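Local coordinates for ferric vibriobactin ABC transporter, periplasmic ferric vibriobactin-binding protein (Vibrio cholerae, PDB 3R5T) that binds iron-loaded vibriobactin in the periplasm and probably delivers it to an ABC transporter for uptake into the cell, at residues 40-45 and 134-139; 114-119 and 128-133; 158-163 and 284-289; 226-231 and 255-260. One frame throughout, in Å; residues are numbered along the deposited sequence. Where two conformers were deposited one is given.

Contact 1: residues 40-45 and 134-139; sequences IDAPVI and TGLEEQ
Leu136 lays its CD1 methyl over Ala42, 3.4 Å from Ala42 CA and 3.6 Å from Ala42 CB. Its chi1 (-63°) sets CG beside the backbone N, anti to the carbonyl carbon; of the two methyls beyond, CD1 is the one that reaches Ala42. The ring of Pro43 meets the same methyl tip to tip, Pro43 CD lying 4.0 Å from Leu136 CD1. A small alanine suits this place because the leucine methyl comes right down onto its backbone, while leucine at the N-cap of helix 137-155 adds an apolar reach where a polar cap is often found. Ile40 packs at the side, its CD1 4.4 Å from Leu136 CB, and its carbonyl O lies 3.5 Å from Gln139 CB. The touching pairs are therefore mostly apolar side chains, with Ile40 O against Gln139 CB beside them. The end of Gln139 turns away from 40-45 at a bent chi2 (72°), and its NE2 gives a weak bond back to Leu136 O. Both backbones turn sharply here: Asp41, at positive phi, is the C-prime residue of a Schellman motif that ends helix 31-39, and Gly135, also at positive phi, follows helix 123-134. Asp41 itself points its carboxylate to Arg66 in a salt bridge, and Thr134 OG1 bonds back to Leu130 O. The join sets the exit of helix 31-39, just before strand 44-49 of the parallel sheet, against the corner between helices 123-134 and 137-155, with Ala42, Pro43 and Thr134 also resting on Ile26 of the neighbouring strand 26-28.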
loop_
_atom_site.group_PDB
_atom_site.type_symbol
_atom_site.label_atom_id
_atom_site.label_comp_id
_atom_site.label_asym_id
_atom_site.label_seq_id
_atom_site.Cartn_x
_atom_site.Cartn_y
_atom_site.Cartn_z
ATOM N N ILE A 40 -9.844 4.622 -8.120
ATOM C CA ILE A 40 -10.363 5.830 -8.766
ATOM C C ILE A 40 -11.087 5.551 -10.073
ATOM O O ILE A 40 -11.375 6.480 -10.836
ATOM C CB ILE A 40 -9.269 6.898 -8.983
ATOM C CG1 ILE A 40 -8.210 6.410 -9.980
ATOM C CG2 ILE A 40 -8.614 7.260 -7.638
ATOM C CD1 ILE A 40 -7.220 7.518 -10.409
ATOM N N ASP A 41 -11.394 4.277 -10.312
ATOM C CA ASP A 41 -12.088 3.852 -11.530
ATOM C C ASP A 41 -11.354 4.240 -12.805
ATOM O O ASP A 41 -11.978 4.573 -13.812
ATOM C CB ASP A 41 -13.510 4.413 -11.566
ATOM C CG ASP A 41 -14.387 3.847 -10.481
ATOM O OD1 ASP A 41 -14.197 2.671 -10.109
ATOM O OD2 ASP A 41 -15.263 4.586 -9.987
ATOM N N ALA A 42 -10.028 4.199 -12.774
ATOM C CA ALA A 42 -9.267 4.473 -13.987
ATOM C C ALA A 42 -9.373 3.266 -14.922
ATOM O O ALA A 42 -9.508 2.128 -14.471
ATOM C CB ALA A 42 -7.811 4.756 -13.660
ATOM N N PRO A 43 -9.327 3.524 -16.227
ATOM C CA PRO A 43 -9.486 2.449 -17.214
ATOM C C PRO A 43 -8.213 1.637 -17.371
ATOM O O PRO A 43 -7.557 1.643 -18.421
ATOM C CB PRO A 43 -9.822 3.206 -18.496
ATOM C CG PRO A 43 -9.209 4.577 -18.296
ATOM C CD PRO A 43 -9.325 4.864 -16.844
ATOM N N VAL A 44 -7.850 0.948 -16.292
ATOM C CA VAL A 44 -6.709 0.044 -16.320
ATOM C C VAL A 44 -7.153 -1.264 -16.960
ATOM O O VAL A 44 -8.127 -1.893 -16.542
ATOM C CB VAL A 44 -6.045 -0.162 -14.915
ATOM C CG1 VAL A 44 -7.076 -0.580 -13.864
ATOM C CG2 VAL A 44 -4.885 -1.159 -15.026
ATOM N N ILE A 45 -6.464 -1.636 -18.019
ATOM C CA ILE A 45 -6.934 -2.754 -18.827
ATOM C C ILE A 45 -6.055 -4.004 -18.699
ATOM O O ILE A 45 -6.415 -5.074 -19.184
ATOM C CB ILE A 45 -7.208 -2.323 -20.307
ATOM C CG1 ILE A 45 -5.998 -1.608 -20.903
ATOM C CG2 ILE A 45 -8.420 -1.405 -20.365
ATOM C CD1 ILE A 45 -4.836 -2.514 -21.255
ATOM N N THR A 134 -4.424 10.962 -15.439
ATOM C CA THR A 134 -5.476 10.292 -16.204
ATOM C C THR A 134 -6.698 11.177 -16.463
ATOM O O THR A 134 -7.658 10.745 -17.116
ATOM C CB THR A 134 -5.949 9.029 -15.478
ATOM O OG1 THR A 134 -6.388 9.380 -14.158
ATOM C CG2 THR A 134 -4.811 8.029 -15.353
ATOM N N GLY A 135 -6.679 12.402 -15.942
ATOM C CA GLY A 135 -7.810 13.302 -16.078
ATOM C C GLY A 135 -8.976 12.860 -15.222
ATOM O O GLY A 135 -10.133 13.148 -15.537
ATOM N N LEU A 136 -8.668 12.177 -14.123
ATOM C CA LEU A 136 -9.708 11.643 -13.259
ATOM C C LEU A 136 -9.693 12.350 -11.905
ATOM O O LEU A 136 -9.971 11.755 -10.862
ATOM C CB LEU A 136 -9.572 10.125 -13.114
ATOM C CG LEU A 136 -9.750 9.357 -14.431
ATOM C CD1 LEU A 136 -9.473 7.856 -14.256
ATOM C CD2 LEU A 136 -11.152 9.582 -14.977
ATOM N N GLU A 137 -9.380 13.637 -11.932
ATOM C CA GLU A 137 -9.329 14.439 -10.704
ATOM C C GLU A 137 -10.666 14.443 -9.954
ATOM O O GLU A 137 -10.693 14.384 -8.720
ATOM C CB GLU A 137 -8.859 15.870 -11.007
ATOM C CG GLU A 137 -7.481 15.919 -11.670
ATOM C CD GLU A 137 -7.530 15.966 -13.204
ATOM O OE1 GLU A 137 -8.549 15.553 -13.802
ATOM O OE2 GLU A 137 -6.530 16.415 -13.805
ATOM N N GLU A 138 -11.771 14.491 -10.696
ATOM C CA GLU A 138 -13.095 14.486 -10.067
ATOM C C GLU A 138 -13.278 13.204 -9.281
ATOM O O GLU A 138 -13.690 13.227 -8.115
ATOM C CB GLU A 138 -14.213 14.569 -11.109
ATOM C CG GLU A 138 -14.389 15.907 -11.782
ATOM C CD GLU A 138 -15.772 16.054 -12.402
ATOM O OE1 GLU A 138 -16.728 15.460 -11.860
ATOM O OE2 GLU A 138 -15.912 16.777 -13.412
ATOM N N GLN A 139 -13.002 12.084 -9.941
ATOM C CA GLN A 139 -13.153 10.780 -9.317
ATOM C C GLN A 139 -12.245 10.628 -8.126
ATOM O O GLN A 139 -12.664 10.124 -7.085
ATOM C CB GLN A 139 -12.826 9.664 -10.321
ATOM C CG GLN A 139 -13.911 9.414 -11.354
ATOM C CD GLN A 139 -14.027 10.522 -12.391
ATOM O OE1 GLN A 139 -15.092 10.716 -12.990
ATOM N NE2 GLN A 139 -12.943 11.256 -12.605
#

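Contact 2: residues 114-119 and 128-133; sequences ILVDYS and QQLGLA. With MOH (methanol), chain D.
Gln129 holds CG anti to its backbone N (chi1 180°), and the chain stays extended beyond CG, which carries its amide off helix 128-133 to Val116. The two side chains slide past each other in opposite directions, and Val116 CG1 comes to 3.6 Å from Gln129 OE1. A methanol, probably from the crystallisation liquor, sits beside this pair: its O receives the backbone N-H of Asp117 at 2.8 Å, nearly straight at 171°, and donates to Gln129 OE1 at 2.7 Å. A glutamine suits the spot because its extended chain takes the amide from the helix to the strand end, where OE1 also accepts from Gln121 NE2. Strand 113-116 is an edge strand of the five-stranded parallel sheet, and helix 123-134 runs back almost antiparallel to it (169° between the short axes) at 10.5 Å, a usual layer spacing in an alpha/beta domain. The interior of that layer is apolar. Ile114 CD1 touches Ala133 CB at 3.6 Å, where the short alanine admits the isoleucine tip, and Leu130 CD2 lies 4.3 Å from both Ile114 CD1 and Val116 CG1; Phe9 of strand 7-10 packs against Ile114, Val116, Gln129 and Ala133. Past the strand, the bond from Ser119 N to Asp117 OD1 closes an Asx turn, and Ser119 OG reaches the same oxygen from the same face, while OD2 pairs with Arg212. This turn carries Tyr118, which touches the bound vibriobactin and whose OH bonds to Asp98 and Arg269.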
loop_
_atom_site.group_PDB
_atom_site.type_symbol
_atom_site.label_atom_id
_atom_site.label_comp_id
_atom_site.label_asym_id
_atom_site.label_seq_id
_atom_site.Cartn_x
_atom_site.Cartn_y
_atom_site.Cartn_z
ATOM N N ILE A 114 4.857 6.637 -17.323
ATOM C CA ILE A 114 5.050 7.454 -16.125
ATOM C C ILE A 114 5.573 6.630 -14.948
ATOM O O ILE A 114 5.380 5.407 -14.887
ATOM C CB ILE A 114 3.767 8.227 -15.737
ATOM C CG1 ILE A 114 2.630 7.267 -15.314
ATOM C CG2 ILE A 114 3.375 9.181 -16.878
ATOM C CD1 ILE A 114 1.437 7.998 -14.654
ATOM N N LEU A 115 6.242 7.319 -14.029
ATOM C CA LEU A 115 6.949 6.685 -12.919
ATOM C C LEU A 115 6.536 7.355 -11.601
ATOM O O LEU A 115 6.703 8.572 -11.430
ATOM C CB LEU A 115 8.453 6.835 -13.153
ATOM C CG LEU A 115 9.438 6.381 -12.083
ATOM C CD1 LEU A 115 9.325 4.882 -11.846
ATOM C CD2 LEU A 115 10.860 6.766 -12.453
ATOM N N VAL A 116 6.001 6.542 -10.683
ATOM C CA VAL A 116 5.496 7.001 -9.395
ATOM C C VAL A 116 6.131 6.184 -8.275
ATOM O O VAL A 116 6.523 5.030 -8.462
ATOM C CB VAL A 116 3.946 6.897 -9.312
ATOM C CG1 VAL A 116 3.304 7.805 -10.360
ATOM C CG2 VAL A 116 3.479 5.442 -9.486
ATOM N N ASP A 117 6.264 6.801 -7.110
ATOM C CA ASP A 117 6.790 6.117 -5.942
ATOM C C ASP A 117 5.676 5.995 -4.918
ATOM O O ASP A 117 5.199 7.004 -4.381
ATOM C CB ASP A 117 7.973 6.891 -5.371
ATOM C CG ASP A 117 8.685 6.139 -4.255
ATOM O OD1 ASP A 117 8.203 5.057 -3.848
ATOM O OD2 ASP A 117 9.728 6.649 -3.799
ATOM N N TYR A 118 5.234 4.771 -4.665
ATOM C CA TYR A 118 4.171 4.537 -3.705
ATOM C C TYR A 118 4.694 4.356 -2.286
ATOM O O TYR A 118 3.907 4.223 -1.345
ATOM C CB TYR A 118 3.327 3.332 -4.108
ATOM C CG TYR A 118 4.126 2.053 -4.273
ATOM C CD1 TYR A 118 4.737 1.438 -3.182
ATOM C CD2 TYR A 118 4.241 1.441 -5.517
ATOM C CE1 TYR A 118 5.460 0.250 -3.327
ATOM C CE2 TYR A 118 4.956 0.268 -5.677
ATOM C CZ TYR A 118 5.567 -0.344 -4.585
ATOM O OH TYR A 118 6.265 -1.529 -4.770
ATOM N N SER A 119 6.017 4.337 -2.127
ATOM C CA SER A 119 6.597 3.945 -0.843
ATOM C C SER A 119 6.575 5.026 0.238
ATOM O O SER A 119 6.802 4.726 1.399
ATOM C CB SER A 119 8.034 3.416 -1.032
ATOM O OG SER A 119 8.962 4.458 -1.327
ATOM N N GLN A 128 -4.309 10.866 -6.036
ATOM C CA GLN A 128 -4.289 12.220 -6.577
ATOM C C GLN A 128 -3.282 12.350 -7.717
ATOM O O GLN A 128 -3.568 12.960 -8.754
ATOM C CB GLN A 128 -3.981 13.221 -5.470
ATOM C CG GLN A 128 -5.052 13.301 -4.417
ATOM C CD GLN A 128 -4.814 14.435 -3.454
ATOM O OE1 GLN A 128 -4.514 14.214 -2.279
ATOM N NE2 GLN A 128 -4.924 15.666 -3.952
ATOM N N GLN A 129 -2.103 11.765 -7.522
ATOM C CA GLN A 129 -1.062 11.835 -8.524
ATOM C C GLN A 129 -1.556 11.165 -9.809
ATOM O O GLN A 129 -1.396 11.705 -10.914
ATOM C CB GLN A 129 0.185 11.148 -7.994
ATOM C CG GLN A 129 1.330 11.158 -8.962
ATOM C CD GLN A 129 2.604 10.726 -8.300
ATOM O OE1 GLN A 129 2.610 9.808 -7.473
ATOM N NE2 GLN A 129 3.701 11.380 -8.660
ATOM N N LEU A 130 -2.165 9.994 -9.665
ATOM C CA LEU A 130 -2.693 9.252 -10.810
ATOM C C LEU A 130 -3.915 9.935 -11.412
ATOM O O LEU A 130 -4.127 9.860 -12.626
ATOM C CB LEU A 130 -3.020 7.813 -10.416
ATOM C CG LEU A 130 -1.783 7.009 -10.015
ATOM C CD1 LEU A 130 -2.188 5.642 -9.453
ATOM C CD2 LEU A 130 -0.795 6.890 -11.181
ATOM N N GLY A 131 -4.700 10.628 -10.581
ATOM C CA GLY A 131 -5.825 11.407 -11.080
ATOM C C GLY A 131 -5.349 12.456 -12.062
ATOM O O GLY A 131 -5.965 12.668 -13.104
ATOM N N LEU A 132 -4.247 13.123 -11.733
ATOM C CA LEU A 132 -3.687 14.157 -12.607
ATOM C C LEU A 132 -3.119 13.573 -13.905
ATOM O O LEU A 132 -3.141 14.237 -14.938
ATOM C CB LEU A 132 -2.631 14.987 -11.857
ATOM C CG LEU A 132 -3.195 15.799 -10.684
ATOM C CD1 LEU A 132 -2.120 16.157 -9.652
ATOM C CD2 LEU A 132 -3.876 17.063 -11.190
ATOM N N ALA A 133 -2.642 12.333 -13.867
ATOM C CA ALA A 133 -2.127 11.700 -15.072
ATOM C C ALA A 133 -3.250 11.234 -16.001
ATOM O O ALA A 133 -3.056 11.121 -17.210
ATOM C CB ALA A 133 -1.208 10.510 -14.722
HETATM C C MOH D . 6.507 10.014 -7.100
HETATM O O MOH D . 5.246 9.377 -6.915
#

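Contact 3: residues 158-163 and 284-289; sequences LDLPKG and RRFAGE
Phe286 forms the apolar centre, and the side chains of Leu160 and Pro161 each cross that of Phe286 at about a right angle. Leu160 CD2 lies over one face, 4.3 Å from the centroid of the Phe286 ring and 27° off the normal, a CH-pi contact in which the methyl sits nearer the CD1 side. Pro161 meets the ring obliquely, with Pro161 CD 3.6 Å from Phe286 CE2. Within the helical segment, Arg285 CG stands over the centre of a ring face, and Tyr261 packs edge-to-face with Phe286. A large flat side chain suits the end of the helix because it gives two neighbouring residues of the loop a surface to rest on. Leu158 extends the apolar patch toward the backbone: its CD2 is 4.2 Å from both Phe286 CB and Ala287 CB, the short alanine leaving the leucine methyl close to the chain. The polar edge lies just beyond. Asp159 N donates to Phe286 O at 2.8 Å with a nearly straight N-H (164°), the donor standing above the carbonyl plane. The bond engages a carbonyl of the last helical turn, next to Ala287, where the backbone leaves helical angles. Asp159 suits the outer side of this loop, being polar and exposed. Altogether the arrangement joins the C-terminal end of helix 272-286 to the loop that links the long helix 137-155 to strand 165-169, at the surface of the second lobe of a helix-linked, two-lobed siderophore-binding protein.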
loop_
_atom_site.group_PDB
_atom_site.type_symbol
_atom_site.label_atom_id
_atom_site.label_comp_id
_atom_site.label_asym_id
_atom_site.label_seq_id
_atom_site.Cartn_x
_atom_site.Cartn_y
_atom_site.Cartn_z
ATOM N N LEU A 158 -13.545 4.809 17.982
ATOM C CA LEU A 158 -12.561 3.833 18.436
ATOM C C LEU A 158 -12.081 4.134 19.847
ATOM O O LEU A 158 -11.811 5.283 20.202
ATOM C CB LEU A 158 -11.348 3.777 17.502
ATOM C CG LEU A 158 -11.552 3.394 16.038
ATOM C CD1 LEU A 158 -10.216 3.390 15.329
ATOM C CD2 LEU A 158 -12.237 2.047 15.915
ATOM N N ASP A 159 -12.012 3.088 20.657
ATOM C CA ASP A 159 -11.369 3.173 21.956
ATOM C C ASP A 159 -10.045 2.424 21.867
ATOM O O ASP A 159 -9.960 1.254 22.235
ATOM C CB ASP A 159 -12.259 2.568 23.046
ATOM C CG ASP A 159 -13.408 3.482 23.445
ATOM O OD1 ASP A 159 -14.414 2.970 23.979
ATOM O OD2 ASP A 159 -13.311 4.710 23.231
ATOM N N LEU A 160 -9.024 3.105 21.355
ATOM C CA LEU A 160 -7.716 2.496 21.171
ATOM C C LEU A 160 -6.996 2.314 22.497
ATOM O O LEU A 160 -7.261 3.041 23.460
ATOM C CB LEU A 160 -6.861 3.358 20.243
ATOM C CG LEU A 160 -7.366 3.507 18.808
ATOM C CD1 LEU A 160 -6.645 4.663 18.113
ATOM C CD2 LEU A 160 -7.201 2.187 18.034
ATOM N N PRO A 161 -6.069 1.347 22.550
ATOM C CA PRO A 161 -5.247 1.172 23.747
ATOM C C PRO A 161 -4.491 2.460 24.031
ATOM O O PRO A 161 -4.219 3.231 23.110
ATOM C CB PRO A 161 -4.268 0.059 23.336
ATOM C CG PRO A 161 -4.963 -0.667 22.245
ATOM C CD PRO A 161 -5.697 0.394 21.486
ATOM N N LYS A 162 -4.164 2.697 25.296
ATOM C CA LYS A 162 -3.381 3.866 25.659
ATOM C C LYS A 162 -1.989 3.791 25.051
ATOM O O LYS A 162 -1.451 2.700 24.852
ATOM C CB LYS A 162 -3.284 3.989 27.179
ATOM C CG LYS A 162 -4.632 3.950 27.874
ATOM C CD LYS A 162 -5.585 4.973 27.272
ATOM C CE LYS A 162 -6.963 4.891 27.914
ATOM N NZ LYS A 162 -7.903 5.898 27.341
ATOM N N GLY A 163 -1.415 4.946 24.743
ATOM C CA GLY A 163 -0.039 5.009 24.283
ATOM C C GLY A 163 0.095 4.975 22.773
ATOM O O GLY A 163 -0.683 5.605 22.064
ATOM N N ARG A 284 -14.213 -3.439 14.604
ATOM C CA ARG A 284 -14.643 -4.671 15.256
ATOM C C ARG A 284 -13.955 -4.875 16.597
ATOM O O ARG A 284 -14.582 -5.336 17.556
ATOM C CB ARG A 284 -14.381 -5.883 14.355
ATOM C CG ARG A 284 -15.346 -6.017 13.191
ATOM C CD ARG A 284 -15.041 -7.252 12.348
ATOM N NE ARG A 284 -15.538 -7.079 10.989
ATOM C CZ ARG A 284 -14.768 -6.938 9.916
ATOM N NH1 ARG A 284 -13.443 -6.989 10.017
ATOM N NH2 ARG A 284 -15.334 -6.776 8.731
ATOM N N ARG A 285 -12.667 -4.554 16.674
ATOM C CA ARG A 285 -11.942 -4.791 17.917
ATOM C C ARG A 285 -12.037 -3.657 18.927
ATOM O O ARG A 285 -12.106 -3.912 20.127
ATOM C CB ARG A 285 -10.467 -5.147 17.687
ATOM C CG ARG A 285 -9.781 -5.527 19.004
ATOM C CD ARG A 285 -8.372 -6.042 18.826
ATOM N NE ARG A 285 -8.316 -7.467 18.507
ATOM C CZ ARG A 285 -8.334 -8.463 19.393
ATOM N NH1 ARG A 285 -8.444 -8.237 20.694
ATOM N NH2 ARG A 285 -8.251 -9.708 18.957
ATOM N N PHE A 286 -12.030 -2.417 18.449
ATOM C CA PHE A 286 -11.902 -1.266 19.352
ATOM C C PHE A 286 -13.150 -0.388 19.502
ATOM O O PHE A 286 -13.159 0.522 20.319
ATOM C CB PHE A 286 -10.688 -0.407 18.969
ATOM C CG PHE A 286 -9.373 -1.149 19.010
ATOM C CD1 PHE A 286 -8.644 -1.353 17.846
ATOM C CD2 PHE A 286 -8.867 -1.638 20.208
ATOM C CE1 PHE A 286 -7.437 -2.042 17.876
ATOM C CE2 PHE A 286 -7.655 -2.320 20.240
ATOM C CZ PHE A 286 -6.946 -2.518 19.075
ATOM N N ALA A 287 -14.196 -0.659 18.729
ATOM C CA ALA A 287 -15.447 0.081 18.860
ATOM C C ALA A 287 -16.517 -0.806 19.489
ATOM O O ALA A 287 -16.428 -2.032 19.436
ATOM C CB ALA A 287 -15.905 0.609 17.508
ATOM N N GLY A 288 -17.525 -0.191 20.094
ATOM C CA GLY A 288 -18.555 -0.958 20.771
ATOM C C GLY A 288 -19.625 -1.426 19.806
ATOM O O GLY A 288 -19.329 -1.855 18.685
ATOM N N GLU A 289 -20.874 -1.347 20.248
ATOM C CA GLU A 289 -22.010 -1.582 19.368
ATOM C C GLU A 289 -22.177 -0.396 18.432
ATOM O O GLU A 289 -23.270 -0.124 17.939
ATOM C CB GLU A 289 -23.288 -1.815 20.177
ATOM C CG GLU A 289 -23.568 -3.281 20.463
ATOM C CD GLU A 289 -22.350 -4.011 20.990
ATOM O OE1 GLU A 289 -21.735 -3.515 21.957
ATOM O OE2 GLU A 289 -22.009 -5.080 20.437
#

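Contact 4: residues 226-231 and 255-260; sequences QAETTF and IQRKQV
Arg257, just past helix 253-256, is extended from CG to NE and lies side by side with Glu228, pointing the same way. From here the chain enters strand 260-264, the edge of a mixed sheet, in parallel beside strand 229-233; the intervening helices make this a beta-alpha-beta crossover. The methylene Glu228 CG rests over a guanidinium face of Arg257, 3.7 Å from its NE and toward the rim. The charged groups themselves are apart: Glu228 OE1 takes the backbone N-H of Arg164, and Arg257 NH1 bonds to Pro253 O. At Lys258 positive phi completes a Schellman motif, and a charged residue suits this exposed position. Gln259 works at both ends. Its NE2 gives a bond to Glu228 O at 2.9 Å, with a bent angle of 140° and the donor above the carbonyl plane, while its backbone O accepts from Thr230 N at 2.9 Å. Val260 pairs with Thr230 across the parallel bridge, and a branched residue suits the buried sheet face against Phe243. The last touch is a CA-H...O contact, Val260 CA lying 3.4 Å from Thr230 O.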
loop_
_atom_site.group_PDB
_atom_site.type_symbol
_atom_site.label_atom_id
_atom_site.label_comp_id
_atom_site.label_asym_id
_atom_site.label_seq_id
_atom_site.Cartn_x
_atom_site.Cartn_y
_atom_site.Cartn_z
ATOM N N GLN A 226 9.232 0.057 21.628
ATOM C CA GLN A 226 8.684 0.481 22.912
ATOM C C GLN A 226 7.161 0.589 22.966
ATOM O O GLN A 226 6.584 0.692 24.055
ATOM C CB GLN A 226 9.314 1.804 23.361
ATOM C CG GLN A 226 10.831 1.764 23.537
ATOM C CD GLN A 226 11.277 1.086 24.831
ATOM O OE1 GLN A 226 12.377 1.343 25.330
ATOM N NE2 GLN A 226 10.428 0.224 25.378
ATOM N N ALA A 227 6.509 0.566 21.810
ATOM C CA ALA A 227 5.067 0.788 21.790
ATOM C C ALA A 227 4.291 -0.296 22.536
ATOM O O ALA A 227 4.668 -1.477 22.567
ATOM C CB ALA A 227 4.546 0.950 20.360
ATOM N N GLU A 228 3.185 0.139 23.123
ATOM C CA GLU A 228 2.315 -0.707 23.916
ATOM C C GLU A 228 1.442 -1.608 23.055
ATOM O O GLU A 228 0.826 -2.547 23.560
ATOM C CB GLU A 228 1.424 0.163 24.801
ATOM C CG GLU A 228 2.190 1.005 25.814
ATOM C CD GLU A 228 2.450 2.451 25.380
ATOM O OE1 GLU A 228 2.606 2.746 24.168
ATOM O OE2 GLU A 228 2.509 3.313 26.286
ATOM N N THR A 229 1.388 -1.312 21.760
ATOM C CA THR A 229 0.568 -2.063 20.820
ATOM C C THR A 229 1.380 -2.339 19.561
ATOM O O THR A 229 2.151 -1.492 19.119
ATOM C CB THR A 229 -0.722 -1.294 20.467
ATOM O OG1 THR A 229 -1.525 -1.162 21.650
ATOM C CG2 THR A 229 -1.524 -2.022 19.390
ATOM N N THR A 230 1.233 -3.540 19.009
ATOM C CA THR A 230 1.892 -3.899 17.760
ATOM C C THR A 230 0.875 -4.425 16.762
ATOM O O THR A 230 0.059 -5.282 17.096
ATOM C CB THR A 230 2.963 -5.001 17.970
ATOM O OG1 THR A 230 4.061 -4.472 18.722
ATOM C CG2 THR A 230 3.477 -5.537 16.606
ATOM N N PHE A 231 0.922 -3.899 15.538
ATOM C CA PHE A 231 0.114 -4.413 14.453
ATOM C C PHE A 231 1.032 -5.116 13.460
ATOM O O PHE A 231 2.068 -4.560 13.062
ATOM C CB PHE A 231 -0.627 -3.270 13.756
ATOM C CG PHE A 231 -1.696 -2.628 14.602
ATOM C CD1 PHE A 231 -2.933 -3.233 14.727
ATOM C CD2 PHE A 231 -1.465 -1.424 15.269
ATOM C CE1 PHE A 231 -3.924 -2.663 15.509
ATOM C CE2 PHE A 231 -2.456 -0.839 16.040
ATOM C CZ PHE A 231 -3.685 -1.460 16.164
ATOM N N ILE A 255 3.698 -7.218 23.796
ATOM C CA ILE A 255 3.523 -8.614 24.201
ATOM C C ILE A 255 3.163 -8.746 25.689
ATOM O O ILE A 255 2.272 -9.509 26.054
ATOM C CB ILE A 255 4.754 -9.473 23.831
ATOM C CG1 ILE A 255 4.828 -9.635 22.311
ATOM C CG2 ILE A 255 4.674 -10.829 24.494
ATOM C CD1 ILE A 255 6.082 -10.361 21.835
ATOM N N GLN A 256 3.834 -7.982 26.544
ATOM C CA GLN A 256 3.494 -7.978 27.962
ATOM C C GLN A 256 2.024 -7.613 28.175
ATOM O O GLN A 256 1.339 -8.215 29.002
ATOM C CB GLN A 256 4.409 -7.024 28.727
ATOM C CG GLN A 256 5.847 -7.516 28.808
ATOM C CD GLN A 256 6.772 -6.510 29.468
ATOM O OE1 GLN A 256 6.646 -5.304 29.261
ATOM N NE2 GLN A 256 7.716 -7.006 30.261
ATOM N N ARG A 257 1.535 -6.642 27.410
ATOM C CA ARG A 257 0.148 -6.203 27.538
ATOM C C ARG A 257 -0.810 -7.005 26.659
ATOM O O ARG A 257 -2.015 -6.739 26.644
ATOM C CB ARG A 257 0.021 -4.717 27.213
ATOM C CG ARG A 257 0.870 -3.812 28.089
ATOM C CD ARG A 257 0.916 -2.399 27.522
ATOM N NE ARG A 257 1.544 -1.455 28.443
ATOM C CZ ARG A 257 2.853 -1.393 28.671
ATOM N NH1 ARG A 257 3.675 -2.231 28.052
ATOM N NH2 ARG A 257 3.338 -0.501 29.522
ATOM N N LYS A 258 -0.276 -7.986 25.936
ATOM C CA LYS A 258 -1.078 -8.779 25.015
ATOM C C LYS A 258 -1.881 -7.850 24.109
ATOM O O LYS A 258 -3.104 -7.956 23.985
ATOM C CB LYS A 258 -1.982 -9.760 25.764
ATOM C CG LYS A 258 -1.238 -10.965 26.327
ATOM C CD LYS A 258 -2.200 -11.996 26.895
ATOM C CE LYS A 258 -1.450 -13.180 27.472
ATOM N NZ LYS A 258 -0.518 -12.754 28.553
ATOM N N GLN A 259 -1.174 -6.912 23.495
ATOM C CA GLN A 259 -1.783 -6.035 22.517
ATOM C C GLN A 259 -1.033 -6.160 21.204
ATOM O O GLN A 259 -0.486 -5.191 20.670
ATOM C CB GLN A 259 -1.840 -4.594 23.039
ATOM C CG GLN A 259 -2.928 -4.428 24.114
ATOM C CD GLN A 259 -2.843 -3.143 24.929
ATOM O OE1 GLN A 259 -3.668 -2.922 25.815
ATOM N NE2 GLN A 259 -1.848 -2.312 24.658
ATOM N N VAL A 260 -1.000 -7.394 20.698
ATOM C CA VAL A 260 -0.421 -7.703 19.403
ATOM C C VAL A 260 -1.546 -8.184 18.504
ATOM O O VAL A 260 -2.208 -9.177 18.811
ATOM C CB VAL A 260 0.617 -8.833 19.498
ATOM C CG1 VAL A 260 1.152 -9.167 18.114
ATOM C CG2 VAL A 260 1.749 -8.443 20.423
#

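How the contacts relate
The contacts fall into two pairs, one at each lobe. Contacts 1 and 2, with centres 12 Å apart, share the helices behind the parallel sheet that holds strands 44-49 and 113-116; Leu136 N probably bonds to Gly131 O between them, and contact 2 falls within the span that contact 1 brackets. Contacts 3 and 4, centres 14 Å apart, belong to the second lobe with its mixed sheet, where Pro161 packs on Thr229 and Gln259; contact 4 lies within the span of contact 3. Between the pairs, centres are 34 to 39 Å apart. Helix 137-155 leads from contact 1 toward contact 3, joining the lobes between which vibriobactin is bound.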